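Local structure of alginate lyase, family PL7 (Zobellia galactanivorans, 4BE3) at residues M11-E25 with S62-W74. The protein probably cleaves alginate by beta-elimination, acting as an exolytic polysaccharide lyase of family PL7. Residues are numbered along the deposited sequence; the frame is centred on the assembly and turned at random.
Sequences MDEWKILLGDGTHKE and SNTRTELGQKKHW. With SRT (S,R meso-tartaric acid), chain C.
Leu-68 lies over one face of the Trp-14 indole, its CD1 3.8 Å from the centroid of the five-membered ring and almost on the ring normal, a CH-pi contact. Its other branch, CD2, meets Ile-16 CD1, while Met-11 CE, from the 3-10 turn, reaches Leu-68 CD1 (3.9 Å). With CG anti to the carbonyl carbon (chi1 -59°), the Trp-14 ring reaches across strand 65-70 and sets its six-membered edge against the backbone, CE3 lying 3.3 Å from Gly-69 C. On the other face of the sheet, Leu-17 CD2 packs 3.9 Å from Arg-65 CD, the two side chains crossing at about a right angle. The Arg-65 guanidinium carries the tartrate hydroxyl O3 above its centre and, in its own plane, forms a salt bridge through NH1 to Glu-67 OE1 (2.8 Å), which makes a second with Lys-257. A leucine at Arg-65 would probably leave Glu-67 without this in-plane partner and strip the pocket of a positive charge suited to an acidic sugar. Beyond the strand, Lys-71 stretches out fully, and its NZ donates to Glu-25 O (2.8 Å) and Asp-12 O, tying both ends of 11-25. Paired backbone bonds at Lys-15/Gly-69 and Leu-17/Glu-67 join the antiparallel strands. In this beta-jelly-roll, strand 14-17 runs between 23-24 and 65-70, strand 254-258 flanks 65-70 beyond, and Phe-49 and Leu-305 of the second sheet pack against Leu-68 and Trp-14.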
ATOM      1  N   MET A  11      -2.533  12.213  10.648  1.00 27.95           N
ATOM      2  CA  MET A  11      -1.976  11.705  11.883  1.00 30.41           C
ATOM      3  C   MET A  11      -2.491  10.321  12.190  1.00 27.90           C
ATOM      4  O   MET A  11      -1.731   9.482  12.796  1.00 29.06           O
ATOM      5  CB  MET A  11      -2.131  12.735  12.981  1.00 29.37           C
ATOM      6  CG  MET A  11      -1.552  12.262  14.215  1.00 36.45           C
ATOM      7  SD  MET A  11      -0.043  13.181  14.464  1.00 40.17           S
ATOM      8  CE  MET A  11       1.069  12.500  13.487  1.00 31.46           C
ATOM      9  N   ASP A  12      -3.709   9.977  11.664  1.00 28.07           N
ATOM     10  CA  ASP A  12      -4.221   8.661  12.025  1.00 29.22           C
ATOM     11  C   ASP A  12      -3.560   7.569  11.202  1.00 28.02           C
ATOM     12  O   ASP A  12      -3.824   6.444  11.400  1.00 29.93           O
ATOM     13  CB  ASP A  12      -5.764   8.584  11.774  1.00 33.70           C
ATOM     14  CG  ASP A  12      -6.137   8.781  10.307  1.00 40.50           C
ATOM     15  OD1 ASP A  12      -5.403   9.088   9.371  1.00 39.80           O
ATOM     16  OD2 ASP A  12      -7.310   8.640  10.042  1.00 53.04           O
ATOM     17  N   GLU A  13      -2.663   7.894  10.290  1.00 25.50           N
ATOM     18  CA  GLU A  13      -1.877   6.908   9.504  1.00 24.55           C
ATOM     19  C   GLU A  13      -0.530   6.526  10.174  1.00 24.83           C
ATOM     20  O   GLU A  13       0.163   5.657   9.662  1.00 24.92           O
ATOM     21  CB  GLU A  13      -1.571   7.572   8.110  1.00 24.86           C
ATOM     22  CG  GLU A  13      -2.901   7.637   7.353  1.00 28.28           C
ATOM     23  CD  GLU A  13      -2.683   8.141   5.928  1.00 32.39           C
ATOM     24  OE1 GLU A  13      -1.594   7.844   5.218  1.00 30.53           O
ATOM     25  OE2 GLU A  13      -3.573   8.901   5.418  1.00 32.76           O
ATOM     26  N   TRP A  14      -0.281   7.145  11.302  1.00 23.83           N
ATOM     27  CA  TRP A  14       0.957   6.881  12.075  1.00 25.29           C
ATOM     28  C   TRP A  14       0.741   6.349  13.466  1.00 26.27           C
ATOM     29  O   TRP A  14      -0.278   6.777  14.106  1.00 28.70           O
ATOM     30  CB  TRP A  14       1.704   8.184  12.272  1.00 25.24           C
ATOM     31  CG  TRP A  14       2.102   8.881  10.969  1.00 24.33           C
ATOM     32  CD1 TRP A  14       1.482   9.982  10.393  1.00 25.05           C
ATOM     33  CD2 TRP A  14       3.359   8.686  10.205  1.00 22.83           C
ATOM     34  NE1 TRP A  14       2.201  10.436   9.321  1.00 24.18           N
ATOM     35  CE2 TRP A  14       3.347   9.645   9.143  1.00 22.24           C
ATOM     36  CE3 TRP A  14       4.431   7.770  10.304  1.00 21.60           C
ATOM     37  CZ2 TRP A  14       4.453   9.820   8.225  1.00 22.74           C
ATOM     38  CZ3 TRP A  14       5.493   7.887   9.355  1.00 21.20           C
ATOM     39  CH2 TRP A  14       5.482   8.885   8.333  1.00 20.13           C
ATOM     40  N   LYS A  15       1.671   5.515  14.024  1.00 24.23           N
ATOM     41  CA  LYS A  15       1.702   5.197  15.438  1.00 24.59           C
ATOM     42  C   LYS A  15       3.011   5.871  15.943  1.00 27.99           C
ATOM     43  O   LYS A  15       3.823   6.395  15.072  1.00 26.93           O
ATOM     44  CB  LYS A  15       1.806   3.715  15.659  1.00 27.10           C
ATOM     45  CG  LYS A  15       3.076   3.104  15.068  1.00 28.04           C
ATOM     46  CD  LYS A  15       3.079   1.591  15.128  1.00 36.90           C
ATOM     47  CE  LYS A  15       2.089   1.025  14.087  1.00 42.87           C
ATOM     48  NZ  LYS A  15       2.482  -0.424  13.910  1.00 46.12           N
ATOM     49  N   ILE A  16       3.186   5.919  17.244  1.00 27.36           N
ATOM     50  CA  ILE A  16       4.439   6.548  17.749  1.00 25.26           C
ATOM     51  C   ILE A  16       5.093   5.657  18.792  1.00 28.60           C
ATOM     52  O   ILE A  16       4.382   4.877  19.509  1.00 27.81           O
ATOM     53  CB  ILE A  16       4.141   8.022  18.280  1.00 25.21           C
ATOM     54  CG1 ILE A  16       5.446   8.926  18.361  1.00 25.53           C
ATOM     55  CG2 ILE A  16       3.527   7.977  19.689  1.00 29.20           C
ATOM     56  CD1 ILE A  16       5.182  10.393  18.519  1.00 24.46           C
ATOM     57  N   LEU A  17       6.444   5.792  18.902  1.00 24.49           N
ATOM     58  CA  LEU A  17       7.138   5.315  20.119  1.00 25.88           C
ATOM     59  C   LEU A  17       7.771   6.618  20.682  1.00 27.18           C
ATOM     60  O   LEU A  17       8.464   7.356  19.900  1.00 26.02           O
ATOM     61  CB  LEU A  17       8.201   4.281  19.721  1.00 25.36           C
ATOM     62  CG  LEU A  17       9.240   3.978  20.854  1.00 27.81           C
ATOM     63  CD1 LEU A  17       8.398   3.449  22.090  1.00 28.92           C
ATOM     64  CD2 LEU A  17      10.114   2.926  20.233  1.00 28.78           C
ATOM     65  N   LEU A  18       7.676   6.900  21.989  1.00 26.02           N
ATOM     66  CA  LEU A  18       8.332   8.063  22.618  1.00 25.95           C
ATOM     67  C   LEU A  18       9.612   7.675  23.269  1.00 27.22           C
ATOM     68  O   LEU A  18       9.838   6.446  23.536  1.00 26.51           O
ATOM     69  CB  LEU A  18       7.419   8.628  23.732  1.00 27.13           C
ATOM     70  CG  LEU A  18       5.959   8.928  23.258  1.00 27.93           C
ATOM     71  CD1 LEU A  18       5.265   9.513  24.528  1.00 31.07           C
ATOM     72  CD2 LEU A  18       5.838   9.955  22.101  1.00 28.10           C
ATOM     73  N   GLY A  19      10.385   8.693  23.647  1.00 26.76           N
ATOM     74  CA  GLY A  19      11.733   8.486  24.250  1.00 24.76           C
ATOM     75  C   GLY A  19      11.618   7.779  25.603  1.00 30.04           C
ATOM     76  O   GLY A  19      12.605   7.204  26.054  1.00 31.07           O
ATOM     77  N   ASP A  20      10.456   7.868  26.260  1.00 31.41           N
ATOM     78  CA  ASP A  20      10.309   7.133  27.484  1.00 34.85           C
ATOM     79  C   ASP A  20       9.695   5.709  27.354  1.00 40.14           C
ATOM     80  O   ASP A  20       9.349   5.116  28.405  1.00 34.56           O
ATOM     81  CB  ASP A  20       9.492   7.933  28.445  1.00 36.66           C
ATOM     82  CG  ASP A  20       8.030   7.986  28.034  1.00 39.58           C
ATOM     83  OD1 ASP A  20       7.616   7.462  26.919  1.00 31.86           O
ATOM     84  OD2 ASP A  20       7.214   8.525  28.866  1.00 42.02           O
ATOM     85  N   GLY A  21       9.580   5.198  26.138  1.00 31.88           N
ATOM     86  CA  GLY A  21       9.209   3.815  25.794  1.00 32.31           C
ATOM     87  C   GLY A  21       7.668   3.709  25.664  1.00 32.28           C
ATOM     88  O   GLY A  21       7.150   2.629  25.356  1.00 36.56           O
ATOM     89  N   THR A  22       6.951   4.820  25.700  1.00 30.51           N
ATOM     90  CA  THR A  22       5.484   4.752  25.488  1.00 34.84           C
ATOM     91  C   THR A  22       5.182   4.433  24.025  1.00 37.43           C
ATOM     92  O   THR A  22       5.692   5.144  23.134  1.00 32.22           O
ATOM     93  CB  THR A  22       4.848   6.143  25.791  1.00 32.85           C
ATOM     94  OG1 THR A  22       5.139   6.473  27.142  1.00 35.73           O
ATOM     95  CG2 THR A  22       3.322   6.199  25.612  1.00 38.64           C
ATOM     96  N   HIS A  23       4.305   3.444  23.773  1.00 34.66           N
ATOM     97  CA  HIS A  23       3.785   3.201  22.416  1.00 32.56           C
ATOM     98  C   HIS A  23       2.411   3.709  22.306  1.00 36.05           C
ATOM     99  O   HIS A  23       1.577   3.514  23.253  1.00 34.35           O
ATOM    100  CB  HIS A  23       3.736   1.721  22.082  1.00 36.62           C
ATOM    101  CG  HIS A  23       5.120   1.094  21.838  1.00 42.15           C
ATOM    102  ND1 HIS A  23       5.625   0.930  20.564  1.00 45.99           N
ATOM    103  CD2 HIS A  23       6.016   0.493  22.705  1.00 42.29           C
ATOM    104  CE1 HIS A  23       6.845   0.313  20.652  1.00 45.00           C
ATOM    105  NE2 HIS A  23       7.064   0.026  21.952  1.00 42.39           N
ATOM    106  N   LYS A  24       2.044   4.341  21.210  1.00 32.17           N
ATOM    107  CA  LYS A  24       0.660   4.886  21.152  1.00 32.96           C
ATOM    108  C   LYS A  24       0.225   4.689  19.704  1.00 36.17           C
ATOM    109  O   LYS A  24       0.940   5.082  18.769  1.00 30.94           O
ATOM    110  CB  LYS A  24       0.550   6.371  21.576  1.00 33.21           C
ATOM    111  CG  LYS A  24      -0.900   6.920  21.589  1.00 38.01           C
ATOM    112  CD  LYS A  24      -1.658   6.517  22.858  1.00 40.37           C
ATOM    113  CE  LYS A  24      -3.043   7.187  22.922  1.00 49.42           C
ATOM    114  NZ  LYS A  24      -4.004   6.214  22.360  1.00 56.06           N
ATOM    115  N   GLU A  25      -0.953   4.043  19.509  1.00 31.92           N
ATOM    116  CA  GLU A  25      -1.329   3.692  18.138  1.00 34.35           C
ATOM    117  C   GLU A  25      -2.269   4.770  17.589  1.00 35.80           C
ATOM    118  O   GLU A  25      -2.362   4.971  16.375  1.00 36.43           O
ATOM    119  CB  GLU A  25      -1.998   2.307  18.207  1.00 40.73           C
ATOM    120  CG  GLU A  25      -2.389   1.746  16.866  1.00 52.23           C
ATOM    121  CD  GLU A  25      -1.200   1.030  16.148  1.00 55.72           C
ATOM    122  OE1 GLU A  25      -0.210   0.630  16.860  1.00 55.91           O
ATOM    123  OE2 GLU A  25      -1.319   0.817  14.875  1.00 54.72           O
ATOM    124  N   SER A  62      19.554   0.026  20.083  1.00 32.50           N
ATOM    125  CA  SER A  62      20.190   0.647  21.298  1.00 32.82           C
ATOM    126  C   SER A  62      19.901   2.149  21.430  1.00 31.06           C
ATOM    127  O   SER A  62      20.311   2.762  22.395  1.00 31.00           O
ATOM    128  CB  SER A  62      21.711   0.588  21.099  1.00 41.66           C
ATOM    129  OG  SER A  62      22.102  -0.730  21.245  1.00 43.37           O
ATOM    130  N   ASN A  63      19.294   2.758  20.407  1.00 26.85           N
ATOM    131  CA  ASN A  63      19.144   4.212  20.402  1.00 22.57           C
ATOM    132  C   ASN A  63      17.687   4.561  20.766  1.00 24.24           C
ATOM    133  O   ASN A  63      16.734   3.745  20.403  1.00 24.65           O
ATOM    134  CB  ASN A  63      19.432   4.732  18.985  1.00 21.36           C
ATOM    135  CG  ASN A  63      20.945   4.832  18.744  1.00 28.19           C
ATOM    136  OD1 ASN A  63      21.649   5.209  19.650  1.00 30.38           O
ATOM    137  ND2 ASN A  63      21.421   4.564  17.508  1.00 23.41           N
ATOM    138  N   THR A  64      17.502   5.701  21.431  1.00 22.45           N
ATOM    139  CA  THR A  64      16.208   6.128  21.897  1.00 22.53           C
ATOM    140  C   THR A  64      15.570   6.994  20.839  1.00 23.36           C
ATOM    141  O   THR A  64      16.290   7.657  19.982  1.00 23.35           O
ATOM    142  CB  THR A  64      16.477   6.980  23.143  1.00 26.18           C
ATOM    143  OG1 THR A  64      17.104   6.063  24.116  1.00 28.35           O
ATOM    144  CG2 THR A  64      15.145   7.529  23.721  1.00 25.10           C
ATOM    145  N   ARG A  65      14.222   6.925  20.748  1.00 23.28           N
ATOM    146  CA  ARG A  65      13.599   7.785  19.672  1.00 20.05           C
ATOM    147  C   ARG A  65      12.279   8.363  20.229  1.00 25.82           C
ATOM    148  O   ARG A  65      11.700   7.755  21.137  1.00 24.89           O
ATOM    149  CB  ARG A  65      13.297   6.923  18.418  1.00 21.43           C
ATOM    150  CG  ARG A  65      12.126   5.928  18.617  1.00 24.14           C
ATOM    151  CD  ARG A  65      12.072   4.911  17.473  1.00 24.24           C
ATOM    152  NE  ARG A  65      13.148   3.885  17.674  1.00 25.95           N
ATOM    153  CZ  ARG A  65      13.726   3.271  16.666  1.00 26.23           C
ATOM    154  NH1 ARG A  65      13.517   3.742  15.393  1.00 24.70           N
ATOM    155  NH2 ARG A  65      14.526   2.226  16.856  1.00 27.64           N
ATOM    156  N   THR A  66      11.853   9.477  19.648  1.00 21.09           N
ATOM    157  CA  THR A  66      10.404   9.854  19.712  1.00 23.60           C
ATOM    158  C   THR A  66      10.066   9.926  18.253  1.00 22.43           C
ATOM    159  O   THR A  66      10.580  10.878  17.531  1.00 22.26           O
ATOM    160  CB  THR A  66      10.258  11.194  20.361  1.00 23.65           C
ATOM    161  OG1 THR A  66      10.650  11.071  21.745  1.00 25.22           O
ATOM    162  CG2 THR A  66       8.758  11.603  20.293  1.00 26.74           C
ATOM    163  N   GLU A  67       9.346   8.918  17.695  1.00 22.70           N
ATOM    164  CA  GLU A  67       9.351   8.873  16.189  1.00 21.36           C
ATOM    165  C   GLU A  67       8.010   8.175  15.785  1.00 22.34           C
ATOM    166  O   GLU A  67       7.615   7.134  16.418  1.00 22.86           O
ATOM    167  CB  GLU A  67      10.551   7.940  15.790  1.00 21.74           C
ATOM    168  CG  GLU A  67      10.807   7.967  14.274  1.00 22.53           C
ATOM    169  CD  GLU A  67      11.933   7.046  13.865  1.00 23.77           C
ATOM    170  OE1 GLU A  67      12.075   5.905  14.438  1.00 24.88           O
ATOM    171  OE2 GLU A  67      12.619   7.449  12.903  1.00 24.58           O
ATOM    172  N   LEU A  68       7.477   8.677  14.704  1.00 21.08           N
ATOM    173  CA  LEU A  68       6.227   8.025  14.112  1.00 21.53           C
ATOM    174  C   LEU A  68       6.603   6.821  13.307  1.00 24.32           C
ATOM    175  O   LEU A  68       7.692   6.840  12.642  1.00 22.21           O
ATOM    176  CB  LEU A  68       5.649   9.050  13.177  1.00 21.01           C
ATOM    177  CG  LEU A  68       5.328  10.378  13.758  1.00 22.62           C
ATOM    178  CD1 LEU A  68       4.635  11.180  12.609  1.00 21.28           C
ATOM    179  CD2 LEU A  68       4.277  10.232  14.906  1.00 23.94           C
ATOM    180  N   GLY A  69       5.732   5.805  13.178  1.00 21.05           N
ATOM    181  CA  GLY A  69       5.957   4.719  12.230  1.00 21.90           C
ATOM    182  C   GLY A  69       4.644   4.637  11.424  1.00 22.64           C
ATOM    183  O   GLY A  69       3.512   4.722  12.017  1.00 23.30           O
ATOM    184  N   GLN A  70       4.816   4.490  10.137  1.00 21.79           N
ATOM    185  CA  GLN A  70       3.590   4.439   9.275  1.00 23.18           C
ATOM    186  C   GLN A  70       2.882   3.081   9.508  1.00 24.17           C
ATOM    187  O   GLN A  70       3.485   1.977   9.449  1.00 24.74           O
ATOM    188  CB  GLN A  70       4.069   4.559   7.808  1.00 21.97           C
ATOM    189  CG  GLN A  70       2.958   4.370   6.805  1.00 20.84           C
ATOM    190  CD  GLN A  70       3.557   4.440   5.409  1.00 22.66           C
ATOM    191  OE1 GLN A  70       4.752   3.997   5.203  1.00 21.83           O
ATOM    192  NE2 GLN A  70       2.751   4.815   4.380  1.00 21.49           N
ATOM    193  N   LYS A  71       1.521   3.149   9.671  1.00 24.57           N
ATOM    194  CA  LYS A  71       0.779   1.889   9.997  1.00 24.29           C
ATOM    195  C   LYS A  71       0.639   0.973   8.790  1.00 25.25           C
ATOM    196  O   LYS A  71       0.730  -0.244   8.934  1.00 28.18           O
ATOM    197  CB  LYS A  71      -0.628   2.356  10.399  1.00 26.26           C
ATOM    198  CG  LYS A  71      -0.644   2.988  11.771  1.00 28.98           C
ATOM    199  CD  LYS A  71      -2.105   3.409  12.094  1.00 33.41           C
ATOM    200  CE  LYS A  71      -2.090   4.026  13.482  1.00 31.83           C
ATOM    201  NZ  LYS A  71      -3.511   4.463  13.847  1.00 35.10           N
ATOM    202  N   LYS A  72       0.402   1.546   7.608  1.00 23.64           N
ATOM    203  CA  LYS A  72       0.169   0.695   6.425  1.00 27.19           C
ATOM    204  C   LYS A  72       1.495   0.380   5.714  1.00 31.35           C
ATOM    205  O   LYS A  72       2.150   1.327   5.302  1.00 33.97           O
ATOM    206  CB  LYS A  72      -0.715   1.468   5.469  1.00 27.80           C
ATOM    207  CG  LYS A  72      -1.374   0.441   4.388  1.00 35.73           C
ATOM    208  CD  LYS A  72      -2.521   1.155   3.669  1.00 41.25           C
ATOM    209  CE  LYS A  72      -3.440   0.173   2.926  1.00 41.36           C
ATOM    210  NZ  LYS A  72      -2.525  -0.160   1.776  1.00 47.08           N
ATOM    211  N   HIS A  73       1.865  -0.880   5.599  1.00 25.18           N
ATOM    212  CA  HIS A  73       3.195  -1.210   5.128  1.00 25.10           C
ATOM    213  C   HIS A  73       3.155  -1.382   3.616  1.00 26.73           C
ATOM    214  O   HIS A  73       2.020  -1.466   3.027  1.00 24.12           O
ATOM    215  CB  HIS A  73       3.611  -2.455   5.817  1.00 29.06           C
ATOM    216  CG  HIS A  73       3.697  -2.315   7.298  1.00 30.11           C
ATOM    217  ND1 HIS A  73       3.866  -3.410   8.128  1.00 38.65           N
ATOM    218  CD2 HIS A  73       3.614  -1.218   8.117  1.00 30.66           C
ATOM    219  CE1 HIS A  73       3.930  -2.993   9.414  1.00 34.40           C
ATOM    220  NE2 HIS A  73       3.811  -1.654   9.413  1.00 35.01           N
ATOM    221  N   TRP A  74       4.285  -1.545   2.944  1.00 22.95           N
ATOM    222  CA  TRP A  74       4.321  -1.673   1.519  1.00 22.13           C
ATOM    223  C   TRP A  74       5.635  -2.287   1.129  1.00 24.52           C
ATOM    224  O   TRP A  74       6.563  -2.301   1.903  1.00 28.12           O
ATOM    225  CB  TRP A  74       4.111  -0.315   0.808  1.00 22.76           C
ATOM    226  CG  TRP A  74       4.907   0.788   1.528  1.00 23.12           C
ATOM    227  CD1 TRP A  74       4.564   1.530   2.663  1.00 21.70           C
ATOM    228  CD2 TRP A  74       6.213   1.268   1.104  1.00 23.29           C
ATOM    229  NE1 TRP A  74       5.578   2.461   2.938  1.00 21.18           N
ATOM    230  CE2 TRP A  74       6.583   2.336   2.035  1.00 22.70           C
ATOM    231  CE3 TRP A  74       7.067   0.955   0.016  1.00 27.89           C
ATOM    232  CZ2 TRP A  74       7.795   2.993   1.975  1.00 25.66           C
ATOM    233  CZ3 TRP A  74       8.319   1.647  -0.052  1.00 31.28           C
ATOM    234  CH2 TRP A  74       8.648   2.667   0.925  1.00 29.67           C
TER
HETATM  235  O1  SRT C 400      12.690  -0.514  14.897  0.60 26.28           O
HETATM  236  O11 SRT C 400      11.953   1.274  13.640  0.60 25.45           O
HETATM  237  C1  SRT C 400      11.872   0.350  14.474  0.60 26.27           C
HETATM  238  C2  SRT C 400      10.515   0.528  15.064  0.60 32.90           C
HETATM  239  O2  SRT C 400       9.389   0.677  14.170  0.60 26.15           O
HETATM  240  C3  SRT C 400      10.374   0.359  16.555  0.60 28.52           C
HETATM  241  O3  SRT C 400      10.720   1.666  16.741  0.60 24.81           O
HETATM  242  C4  SRT C 400       9.086  -0.059  17.109  0.60 31.08           C
HETATM  243  O4  SRT C 400       8.346   0.730  17.686  0.60 31.20           O
HETATM  244  O41 SRT C 400       8.654  -1.184  16.867  0.60 30.58           O
HETATM  245  O   HOH W   1      -0.601   4.243   7.442  1.00 22.10           O
HETATM  246  O   HOH W   2      -0.162   5.556   5.060  1.00 24.85           O
HETATM  247  O   HOH W   3       1.079  -1.382  11.415  1.00 35.61           O
HETATM  248  O   HOH W   4       4.230   0.187  11.408  1.00 37.82           O
HETATM  249  O   HOH W   5      -4.306   1.141  13.944  1.00 52.37           O